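Local coordinates for creatinine amidohydrolase (Nostoc punctiforme PCC 73102, PDB 3NO4), which belongs to the creatininase superfamily of metal-dependent amidohydrolases and probably hydrolyses carbon-nitrogen bonds in linear amides, at residues H50-L55 / Y228-M233. Numbering follows the deposited sequence.
With NI (nickel (II) ion), chain D.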
ATOM      1  N   HIS A  50     -19.492  -9.607 -21.864  1.00 21.03           N
ATOM      2  CA  HIS A  50     -20.373  -8.750 -22.690  1.00 22.74           C
ATOM      3  C   HIS A  50     -21.598  -9.538 -23.199  1.00 23.19           C
ATOM      4  O   HIS A  50     -21.974  -9.471 -24.344  1.00 23.37           O
ATOM      5  CB  HIS A  50     -19.555  -8.140 -23.823  1.00 22.86           C
ATOM      6  CG  HIS A  50     -18.859  -6.885 -23.444  1.00 23.70           C
ATOM      7  ND1 HIS A  50     -17.692  -6.862 -22.714  1.00 20.88           N
ATOM      8  CD2 HIS A  50     -19.157  -5.594 -23.727  1.00 26.74           C
ATOM      9  CE1 HIS A  50     -17.316  -5.609 -22.541  1.00 22.30           C
ATOM     10  NE2 HIS A  50     -18.188  -4.820 -23.137  1.00 21.79           N
ATOM     11  N   GLY A  51     -22.264 -10.235 -22.286  1.00 23.14           N
ATOM     12  CA  GLY A  51     -23.465 -10.934 -22.611  1.00 24.14           C
ATOM     13  C   GLY A  51     -23.193 -12.233 -23.363  1.00 24.57           C
ATOM     14  O   GLY A  51     -22.035 -12.619 -23.519  1.00 25.10           O
ATOM     15  N   PRO A  52     -24.258 -12.929 -23.782  1.00 25.32           N
ATOM     16  CA  PRO A  52     -24.145 -14.175 -24.588  1.00 25.72           C
ATOM     17  C   PRO A  52     -23.380 -14.072 -25.909  1.00 26.08           C
ATOM     18  O   PRO A  52     -22.801 -15.065 -26.334  1.00 26.20           O
ATOM     19  CB  PRO A  52     -25.619 -14.528 -24.878  1.00 26.21           C
ATOM     20  CG  PRO A  52     -26.378 -13.940 -23.669  1.00 25.65           C
ATOM     21  CD  PRO A  52     -25.679 -12.640 -23.434  1.00 25.38           C
ATOM     22  N   THR A  53     -23.441 -12.918 -26.570  1.00 25.89           N
ATOM     23  CA  THR A  53     -22.894 -12.743 -27.919  1.00 26.51           C
ATOM     24  C   THR A  53     -21.685 -11.808 -27.970  1.00 25.75           C
ATOM     25  O   THR A  53     -21.091 -11.673 -29.025  1.00 26.51           O
ATOM     26  CB  THR A  53     -23.966 -12.188 -28.872  1.00 27.46           C
ATOM     27  OG1 THR A  53     -24.469 -10.963 -28.343  1.00 27.06           O
ATOM     28  CG2 THR A  53     -25.089 -13.185 -29.084  1.00 29.32           C
ATOM     29  N   GLY A  54     -21.332 -11.147 -26.854  1.00 24.54           N
ATOM     30  CA  GLY A  54     -20.249 -10.183 -26.843  1.00 23.41           C
ATOM     31  C   GLY A  54     -18.913 -10.797 -26.503  1.00 22.97           C
ATOM     32  O   GLY A  54     -18.795 -11.680 -25.658  1.00 22.74           O
ATOM     33  N   LEU A  55     -17.886 -10.253 -27.112  1.00 22.88           N
ATOM     34  CA  LEU A  55     -16.522 -10.636 -26.818  1.00 22.40           C
ATOM     35  C   LEU A  55     -16.051 -10.121 -25.464  1.00 20.57           C
ATOM     36  O   LEU A  55     -16.261  -8.958 -25.118  1.00 20.03           O
ATOM     37  CB  LEU A  55     -15.626 -10.114 -27.921  1.00 22.34           C
ATOM     38  CG  LEU A  55     -15.966 -10.553 -29.354  1.00 25.28           C
ATOM     39  CD1 LEU A  55     -14.757 -10.138 -30.289  1.00 26.45           C
ATOM     40  CD2 LEU A  55     -16.291 -12.059 -29.486  1.00 26.77           C
ATOM     41  N   TYR A 228     -28.714  -8.463 -13.684  1.00 29.09           N
ATOM     42  CA  TYR A 228     -28.462  -8.566 -15.146  1.00 28.75           C
ATOM     43  C   TYR A 228     -27.990 -10.002 -15.406  1.00 28.46           C
ATOM     44  O   TYR A 228     -26.803 -10.239 -15.555  1.00 28.13           O
ATOM     45  CB  TYR A 228     -27.434  -7.500 -15.573  1.00 28.25           C
ATOM     46  CG  TYR A 228     -27.728  -6.098 -15.049  1.00 28.06           C
ATOM     47  CD1 TYR A 228     -28.789  -5.342 -15.550  1.00 28.04           C
ATOM     48  CD2 TYR A 228     -26.970  -5.552 -14.005  1.00 27.78           C
ATOM     49  CE1 TYR A 228     -29.069  -4.059 -15.036  1.00 30.19           C
ATOM     50  CE2 TYR A 228     -27.222  -4.279 -13.500  1.00 29.41           C
ATOM     51  CZ  TYR A 228     -28.280  -3.529 -14.015  1.00 28.19           C
ATOM     52  OH  TYR A 228     -28.532  -2.279 -13.505  1.00 31.23           O
ATOM     53  N   PRO A 229     -28.924 -10.979 -15.423  1.00 29.37           N
ATOM     54  CA  PRO A 229     -28.524 -12.418 -15.402  1.00 29.53           C
ATOM     55  C   PRO A 229     -27.704 -12.925 -16.567  1.00 28.84           C
ATOM     56  O   PRO A 229     -26.848 -13.803 -16.366  1.00 28.70           O
ATOM     57  CB  PRO A 229     -29.865 -13.172 -15.298  1.00 30.93           C
ATOM     58  CG  PRO A 229     -30.836 -12.171 -14.803  1.00 30.71           C
ATOM     59  CD  PRO A 229     -30.390 -10.841 -15.303  1.00 30.17           C
ATOM     60  N   ASP A 230     -27.929 -12.401 -17.766  1.00 29.31           N
ATOM     61  CA  ASP A 230     -27.092 -12.803 -18.911  1.00 28.10           C
ATOM     62  C   ASP A 230     -25.906 -11.856 -19.124  1.00 26.77           C
ATOM     63  O   ASP A 230     -25.103 -12.078 -20.023  1.00 26.29           O
ATOM     64  CB  ASP A 230     -27.931 -13.046 -20.175  1.00 29.18           C
ATOM     65  CG  ASP A 230     -28.351 -11.775 -20.894  1.00 29.14           C
ATOM     66  OD1 ASP A 230     -28.121 -10.633 -20.432  1.00 26.49           O
ATOM     67  OD2 ASP A 230     -28.939 -11.941 -21.968  1.00 29.72           O
ATOM     68  N   GLY A 231     -25.859 -10.785 -18.346  1.00 25.98           N
ATOM     69  CA  GLY A 231     -24.761  -9.823 -18.341  1.00 24.69           C
ATOM     70  C   GLY A 231     -25.007  -8.548 -19.107  1.00 23.91           C
ATOM     71  O   GLY A 231     -24.244  -7.614 -18.971  1.00 23.20           O
ATOM     72  N   ARG A 232     -26.061  -8.516 -19.919  1.00 25.23           N
ATOM     73  CA  ARG A 232     -26.465  -7.313 -20.646  1.00 25.65           C
ATOM     74  C   ARG A 232     -27.168  -6.329 -19.723  1.00 25.84           C
ATOM     75  O   ARG A 232     -27.915  -6.736 -18.849  1.00 26.91           O
ATOM     76  CB  ARG A 232     -27.467  -7.649 -21.755  1.00 26.09           C
ATOM     77  CG  ARG A 232     -26.948  -8.514 -22.899  1.00 27.42           C
ATOM     78  CD  ARG A 232     -28.060  -8.657 -23.951  1.00 27.26           C
ATOM     79  NE  ARG A 232     -29.085  -9.636 -23.542  1.00 27.18           N
ATOM     80  CZ  ARG A 232     -30.319  -9.739 -24.037  1.00 26.52           C
ATOM     81  NH1 ARG A 232     -30.786  -8.891 -24.947  1.00 28.47           N
ATOM     82  NH2 ARG A 232     -31.110 -10.729 -23.617  1.00 26.72           N
HETATM   83  N   MSE A 233     -26.963  -5.038 -19.963  1.00 26.76           N
HETATM   84  CA  MSE A 233     -27.784  -3.974 -19.375  1.00 27.12           C
HETATM   85  C   MSE A 233     -28.534  -3.239 -20.497  1.00 27.94           C
HETATM   86  O   MSE A 233     -27.964  -2.429 -21.206  1.00 27.51           O
HETATM   87  CB  MSE A 233     -26.913  -2.995 -18.603  1.00 26.19           C
HETATM   88  CG  MSE A 233     -26.123  -3.606 -17.417  1.00 25.99           C
HETATM   89 SE   MSE A 233     -24.855  -2.282 -16.739  0.75 24.48          SE
HETATM   90  CE  MSE A 233     -26.202  -1.167 -15.847  1.00 24.33           C
TER
HETATM   91 NI    NI D 300     -18.160  -2.639 -23.185  1.00 29.13          NI
HETATM   92  O   HOH W   1     -19.678  -1.855 -22.026  1.00 41.52           O
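Pro52 lies against Asp230, the two side chains crossing at about a right angle. The ring touches with its CG and CD edge. Pro52 CD is 3.6 Å from Asp230 OD2, and Pro52 CG sits 3.9 Å from Asp230 CB. Beside it, Gly51 CA points a C-H at the Asp230 carbonyl, with CA to O at 3.3 Å and a nearly straight 169° at the hydrogen. No conventional hydrogen bond joins the two segments directly. Gln49 bridges them instead, its OE1 accepting from Gly51 N and its NE2 donating to Gly231 O. Asp230 O also accepts a bond from Trp27 of the second subunit, whose Gln28 packs on Pro52.

Asp230 is held by its own loop. Its CG stands between the backbone N and the carbonyl carbon (chi1 78°), which brings the carboxylate round to the backbone N and guanidinium of Arg232. Asp230 OD1 then accepts from Arg232 N at 3.0 Å, forming an Asx turn. Asp230 OD2 takes Arg232 NE at 2.8 Å through its syn lone pair, and NH2 on the same syn side. The guanidinium thus meets the acid side-on, edge first. With an alanine here, Arg232 would probably lose its counter-charge and its backbone N the OD1 acceptor, and Pro52 would lose the carboxylate that packs on it.

A type I turn from Tyr228 to Gly231 shapes this loop, closed by Gly231 N to Tyr228 O.

On the far side of Gly51, His50 NE2 binds nickel at 2.2 Å, with Asp59 and Glu191 completing the protein ligands. The direct contact across rests on van der Waals packing and one C-H...O contact. Because the charges are paired inside 228-233, Asp230 and Arg232 probably stiffen that loop and present a fixed surface to Gly51 and Pro52, next to the nickel ligand His50.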